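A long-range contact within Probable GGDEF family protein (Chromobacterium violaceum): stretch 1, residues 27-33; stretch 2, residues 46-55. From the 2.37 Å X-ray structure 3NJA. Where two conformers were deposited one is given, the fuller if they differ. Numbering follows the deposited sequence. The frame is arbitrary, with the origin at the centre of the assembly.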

# COMPACT_ATOMS: atom_id res chain seq x y z
N SER B 27 -8.60 11.73 22.95
CA SER B 27 -8.09 11.68 24.31
C SER B 27 -6.59 12.02 24.36
O SER B 27 -6.09 12.56 25.35
CB SER B 27 -8.35 10.28 24.88
OG SER B 27 -7.92 10.18 26.22
N GLY B 28 -5.89 11.69 23.28
CA GLY B 28 -4.44 11.82 23.24
C GLY B 28 -3.81 10.73 24.09
O GLY B 28 -2.58 10.57 24.10
N ARG B 29 -4.65 9.98 24.79
CA ARG B 29 -4.19 8.94 25.70
C ARG B 29 -3.43 7.87 24.93
O ARG B 29 -3.83 7.49 23.84
CB ARG B 29 -5.38 8.30 26.43
CG ARG B 29 -5.04 7.66 27.76
CD ARG B 29 -5.89 6.42 27.99
NE ARG B 29 -7.21 6.55 27.38
CZ ARG B 29 -8.06 5.54 27.19
NH1 ARG B 29 -9.24 5.76 26.62
NH2 ARG B 29 -7.73 4.32 27.57
N LEU B 30 -2.32 7.41 25.50
CA LEU B 30 -1.55 6.36 24.86
C LEU B 30 -1.51 5.11 25.75
O LEU B 30 -0.94 5.14 26.84
CB LEU B 30 -0.14 6.85 24.56
CG LEU B 30 0.80 5.80 23.95
CD1 LEU B 30 0.23 5.28 22.63
CD2 LEU B 30 2.20 6.36 23.73
N GLU B 31 -2.10 4.01 25.28
CA GLU B 31 -2.15 2.78 26.08
C GLU B 31 -0.99 1.86 25.75
O GLU B 31 -0.79 1.49 24.60
CB GLU B 31 -3.46 2.03 25.87
CG GLU B 31 -4.71 2.84 26.17
CD GLU B 31 -6.01 2.02 26.05
OE1 GLU B 31 -6.60 1.97 24.94
OE2 GLU B 31 -6.44 1.45 27.08
N TRP B 32 -0.23 1.49 26.77
CA TRP B 32 0.86 0.55 26.59
C TRP B 32 0.63 -0.73 27.36
O TRP B 32 0.19 -0.68 28.50
CB TRP B 32 2.18 1.17 27.05
CG TRP B 32 2.80 2.03 26.01
CD1 TRP B 32 2.27 2.36 24.80
CD2 TRP B 32 4.07 2.68 26.09
NE1 TRP B 32 3.15 3.17 24.11
CE2 TRP B 32 4.26 3.38 24.89
CE3 TRP B 32 5.07 2.72 27.07
CZ2 TRP B 32 5.41 4.13 24.63
CZ3 TRP B 32 6.21 3.47 26.81
CH2 TRP B 32 6.37 4.16 25.60
N SER B 33 0.92 -1.87 26.74
CA SER B 33 1.01 -3.11 27.49
C SER B 33 2.33 -3.07 28.25
O SER B 33 3.26 -2.39 27.82
CB SER B 33 0.98 -4.33 26.55
OG SER B 33 2.19 -4.47 25.84
N THR B 46 4.57 5.44 36.21
CA THR B 46 5.23 6.73 36.30
C THR B 46 5.44 7.40 34.95
O THR B 46 5.96 8.52 34.87
CB THR B 46 6.59 6.58 36.95
OG1 THR B 46 7.45 5.86 36.05
CG2 THR B 46 6.46 5.81 38.26
N PHE B 47 5.07 6.72 33.88
CA PHE B 47 5.29 7.27 32.56
C PHE B 47 4.02 7.94 32.04
O PHE B 47 2.93 7.35 32.05
CB PHE B 47 5.77 6.18 31.62
CG PHE B 47 5.67 6.56 30.18
CD1 PHE B 47 6.70 7.25 29.56
CD2 PHE B 47 4.53 6.25 29.45
CE1 PHE B 47 6.59 7.62 28.23
CE2 PHE B 47 4.42 6.61 28.12
CZ PHE B 47 5.45 7.30 27.51
N ASP B 48 4.19 9.17 31.57
CA ASP B 48 3.08 10.05 31.20
C ASP B 48 2.04 9.44 30.25
O ASP B 48 0.90 9.89 30.24
CB ASP B 48 3.61 11.34 30.57
CG ASP B 48 4.44 12.17 31.54
OD1 ASP B 48 3.89 12.61 32.57
OD2 ASP B 48 5.64 12.37 31.25
N ALA B 49 2.44 8.46 29.45
CA ALA B 49 1.54 7.85 28.46
C ALA B 49 0.87 8.88 27.55
O ALA B 49 -0.36 9.00 27.54
CB ALA B 49 0.49 6.98 29.14
N THR B 50 1.67 9.63 26.79
CA THR B 50 1.18 10.57 25.79
C THR B 50 2.05 10.46 24.55
O THR B 50 3.15 9.91 24.61
CB THR B 50 1.25 12.02 26.28
OG1 THR B 50 0.79 12.89 25.24
CG2 THR B 50 2.67 12.39 26.58
N GLU B 51 1.57 11.00 23.43
CA GLU B 51 2.40 10.94 22.23
C GLU B 51 3.71 11.72 22.39
O GLU B 51 4.77 11.24 21.99
CB GLU B 51 1.66 11.38 20.96
CG GLU B 51 2.45 11.06 19.69
CD GLU B 51 1.67 11.27 18.40
OE1 GLU B 51 2.02 10.63 17.37
OE2 GLU B 51 0.71 12.08 18.40
N ASP B 52 3.66 12.92 22.98
CA ASP B 52 4.89 13.67 23.18
C ASP B 52 5.87 12.87 24.01
O ASP B 52 7.05 12.77 23.67
CB ASP B 52 4.68 15.02 23.87
CG ASP B 52 6.01 15.70 24.23
OD1 ASP B 52 6.82 15.89 23.30
OD2 ASP B 52 6.24 16.00 25.42
N ALA B 53 5.37 12.28 25.10
CA ALA B 53 6.23 11.49 25.98
C ALA B 53 6.98 10.46 25.16
O ALA B 53 8.16 10.20 25.37
CB ALA B 53 5.41 10.81 27.05
N TYR B 54 6.28 9.89 24.20
CA TYR B 54 6.86 8.89 23.33
C TYR B 54 8.01 9.51 22.53
O TYR B 54 9.08 8.92 22.38
CB TYR B 54 5.77 8.31 22.42
CG TYR B 54 6.23 7.84 21.07
CD1 TYR B 54 6.87 6.62 20.92
CD2 TYR B 54 6.02 8.62 19.94
CE1 TYR B 54 7.29 6.18 19.67
CE2 TYR B 54 6.42 8.19 18.68
CZ TYR B 54 7.06 6.97 18.55
OH TYR B 54 7.47 6.54 17.31
N PHE B 55 7.81 10.73 22.04
CA PHE B 55 8.81 11.34 21.18
C PHE B 55 10.06 11.74 21.96
O PHE B 55 11.15 11.73 21.40
CB PHE B 55 8.21 12.52 20.41
CG PHE B 55 7.55 12.12 19.13
CD1 PHE B 55 8.32 11.75 18.04
CD2 PHE B 55 6.17 12.11 19.02
CE1 PHE B 55 7.70 11.37 16.84
CE2 PHE B 55 5.55 11.74 17.82
CZ PHE B 55 6.32 11.36 16.73

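How do the two backbones meet? A short strand, Leu 30 to Trp 32, passes the loop that leads into a helix beginning at Glu 51. The backbones come closest at Leu 30 and Ala 49, whose CA atoms lie 5.0 Å apart. There Leu 30 N donates a hydrogen bond to Ala 49 O, 3.2 Å away, with an angle of 148° at the hydrogen. It is the only hydrogen bond between the stretches.

Which way do the side chains of the first stretch point? In the strand Leu 30 and Trp 32 point toward the second stretch and Glu 31 away, as does Arg 29 just before it. The latter two form a salt bridge of their own, Arg 29 NH2 to Glu 31 OE2 at 3.2 Å.

How does the tryptophan pack? The six-membered ring of Trp 32 forms an offset stack with the Phe 47 ring, the planes only 9° from parallel. Trp 32 CH2 approaches Phe 47 CZ to 3.8 Å.

Where does Leu 30 reach? Leu 30 CD2 lies 3.8 Å from Thr 50 O and 4.3 Å from Tyr 54 CB, against the first turn of the helix. That same Thr 50 O accepts a hydrogen bond from Tyr 54 N at 3.2 Å, so the leucine packs beside an already satisfied carbonyl.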